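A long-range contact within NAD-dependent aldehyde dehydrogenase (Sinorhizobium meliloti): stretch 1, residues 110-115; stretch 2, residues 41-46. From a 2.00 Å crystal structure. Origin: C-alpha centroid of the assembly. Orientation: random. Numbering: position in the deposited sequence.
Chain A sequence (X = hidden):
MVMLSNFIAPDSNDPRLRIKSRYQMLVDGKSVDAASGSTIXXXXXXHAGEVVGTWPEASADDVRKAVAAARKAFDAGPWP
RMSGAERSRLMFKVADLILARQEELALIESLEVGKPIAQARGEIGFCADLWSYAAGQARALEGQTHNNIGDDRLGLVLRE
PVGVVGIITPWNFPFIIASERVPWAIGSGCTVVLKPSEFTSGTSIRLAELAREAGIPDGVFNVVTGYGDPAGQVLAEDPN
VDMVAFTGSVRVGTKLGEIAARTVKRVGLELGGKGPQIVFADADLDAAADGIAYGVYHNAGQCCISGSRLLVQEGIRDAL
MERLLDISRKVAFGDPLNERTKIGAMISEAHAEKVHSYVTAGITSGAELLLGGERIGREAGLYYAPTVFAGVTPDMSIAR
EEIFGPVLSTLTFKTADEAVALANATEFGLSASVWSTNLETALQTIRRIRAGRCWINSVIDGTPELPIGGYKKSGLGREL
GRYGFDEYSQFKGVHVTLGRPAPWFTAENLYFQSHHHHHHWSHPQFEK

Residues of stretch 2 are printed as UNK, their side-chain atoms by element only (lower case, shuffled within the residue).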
# COMPACT_ATOMS: atom_id res chain seq x y z
N SER A 110 -29.97 21.15 14.27
CA SER A 110 -31.33 21.34 13.74
C SER A 110 -31.75 22.80 13.83
O SER A 110 -32.24 23.41 12.85
CB SER A 110 -32.31 20.45 14.52
OG SER A 110 -33.62 20.59 14.00
N LEU A 111 -31.57 23.37 15.02
CA LEU A 111 -31.96 24.75 15.26
C LEU A 111 -31.17 25.76 14.42
O LEU A 111 -31.74 26.72 13.90
CB LEU A 111 -31.81 25.07 16.75
CG LEU A 111 -32.85 24.45 17.70
CD1 LEU A 111 -32.45 24.72 19.19
CD2 LEU A 111 -34.21 25.00 17.38
N GLU A 112 -29.85 25.56 14.31
CA GLU A 112 -29.01 26.54 13.63
C GLU A 112 -29.05 26.36 12.12
O GLU A 112 -28.99 27.35 11.39
CB GLU A 112 -27.55 26.47 14.12
CG GLU A 112 -27.41 26.76 15.61
CD GLU A 112 -25.97 26.78 16.09
OE1 GLU A 112 -25.02 26.59 15.29
OE2 GLU A 112 -25.78 27.01 17.30
N VAL A 113 -29.11 25.12 11.66
CA VAL A 113 -29.06 24.86 10.23
C VAL A 113 -30.47 24.82 9.61
O VAL A 113 -30.60 25.10 8.44
CB VAL A 113 -28.28 23.53 9.89
CG1 VAL A 113 -28.31 23.22 8.39
CG2 VAL A 113 -26.85 23.58 10.41
N GLY A 114 -31.50 24.47 10.37
CA GLY A 114 -32.83 24.18 9.79
C GLY A 114 -32.93 22.75 9.28
O GLY A 114 -33.80 22.43 8.48
N LYS A 115 -32.03 21.90 9.75
CA LYS A 115 -31.94 20.51 9.36
C LYS A 115 -32.98 19.72 10.14
O LYS A 115 -33.11 19.91 11.36
CB LYS A 115 -30.54 20.02 9.76
CG LYS A 115 -29.99 18.79 9.12
CD LYS A 115 -28.59 18.50 9.70
CE LYS A 115 -27.52 19.41 9.09
NZ LYS A 115 -27.21 19.05 7.68
N UNK A 41 -25.56 36.90 16.24
CA UNK A 41 -26.69 36.05 16.61
C UNK A 41 -27.09 35.17 15.42
O UNK A 41 -26.94 35.58 14.26
o UNK A 41 -28.57 38.61 18.51
c UNK A 41 -27.91 36.91 16.98
o UNK A 41 -26.89 37.39 19.14
c UNK A 41 -27.75 37.68 18.30
N UNK A 42 -27.63 34.00 15.72
CA UNK A 42 -28.26 33.14 14.73
C UNK A 42 -29.75 32.99 15.05
O UNK A 42 -30.11 32.50 16.12
n UNK A 42 -28.74 30.25 11.39
c UNK A 42 -27.61 31.73 14.70
n UNK A 42 -29.43 29.45 9.34
c UNK A 42 -28.43 31.30 12.37
n UNK A 42 -29.40 31.72 9.73
c UNK A 42 -28.32 30.75 13.78
c UNK A 42 -29.18 30.48 10.15
N UNK A 43 -30.60 33.39 14.12
CA UNK A 43 -32.03 33.19 14.22
C UNK A 43 -32.32 31.86 13.55
O UNK A 43 -31.77 31.58 12.47
c UNK A 43 -32.83 34.35 13.54
c UNK A 43 -32.70 35.67 14.36
c UNK A 43 -34.31 34.01 13.37
N UNK A 44 -33.16 31.03 14.16
CA UNK A 44 -33.50 29.74 13.57
C UNK A 44 -34.16 29.96 12.23
O UNK A 44 -35.11 30.76 12.12
c UNK A 44 -34.44 28.96 14.46
o UNK A 44 -35.11 27.93 13.71
N UNK A 45 -33.67 29.28 11.18
CA UNK A 45 -34.30 29.55 9.88
C UNK A 45 -35.65 28.85 9.77
O UNK A 45 -36.48 29.24 8.95
c UNK A 45 -33.29 28.96 8.88
c UNK A 45 -32.53 28.34 11.07
c UNK A 45 -32.58 27.89 9.63
N UNK A 46 -35.89 27.84 10.61
CA UNK A 46 -37.15 27.12 10.61
C UNK A 46 -38.27 27.83 11.37
O UNK A 46 -39.45 27.52 11.17

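Position 41 carries four side-chain atoms, two carbons and two oxygens. The second carbon bears both oxygens, so the group is a short carboxylate. It touches nothing on stretch 1 and is exposed. A single carbon, CB, lies between CA and the carboxylate carbon, so the residue is Asp41.

Position 42 has seven side-chain atoms, four carbons and three nitrogens. Three carbons run out in a chain to a nitrogen, and a last carbon carries the two other nitrogens. That planar group is a guanidinium. Its CB points toward stretch 1, and the chain nitrogen lies 2.9 Å from the backbone O of Glu112. The residue is Arg42. Both NE and NH2 donate to this one carbonyl: Arg42 NE to Glu112 O is 2.9 Å, and Arg42 NH2 to Glu112 O is 3.0 Å. The oxygen sits at the edge of the guanidinium, near its plane, where the N-H bonds can reach it. Chi1 is t and chi2 is p. NH1 and NH2 also have partners elsewhere in the structure.

Position 43 has three side-chain carbons and no other element. The first carbon carries the other two, a fork right at CB. CB points away from stretch 1, and no contact is made. The residue is Val43, with chi1 at 168°.

Position 44 has one carbon followed by one oxygen, a small hydroxyl side chain. Its CB points sideways to stretch 1 and lies 3.6 Å from Leu111 O. The residue is Ser44. Its closest contact is Ser44 CA to Leu111 O, 3.5 Å, a CA-H...O contact.

Position 45 has three side-chain carbons, and the last closes a ring onto the backbone N. Such a ring leaves that nitrogen without a hydrogen to donate. CB points toward stretch 1, and the ring packs on the carbonyls at the end of the helix. The residue is Pro45. Pro45 CD is 3.4 Å from Leu111 O and 3.7 Å from Glu112 O, while Pro45 CG is 3.6 Å from Val113 O.

Position 46 has no side-chain atoms at all, so it is Gly46. Its CA is 5.3 Å from the CA of Gly114. Gly46 N makes a weak hydrogen bond back to Ser44 OG, at 3.2 Å.

The touching residues are at least 66 positions apart in sequence, and the contact buries 243 Å² in all. Stretch 1 offers mostly backbone at the end of its helix. The CB atoms of Glu112 and Val113 point away from stretch 2, and their carbonyls meet it. Arg42 supplies the polar part through its paired hydrogen bonds to Glu112 O. Pro45 supplies much of the packing. Gly114 leaves the helix with positive phi, while its N still bonds to Ser110 O at 2.8 Å. A CB on Gly114 would fall 3.0 Å from Pro45 CG, a clash, and would also jam against the preceding carbonyl O. The bare glycine therefore suits both the turn and the close approach of the proline ring.

Stretch 2 41-46: DRVSPG
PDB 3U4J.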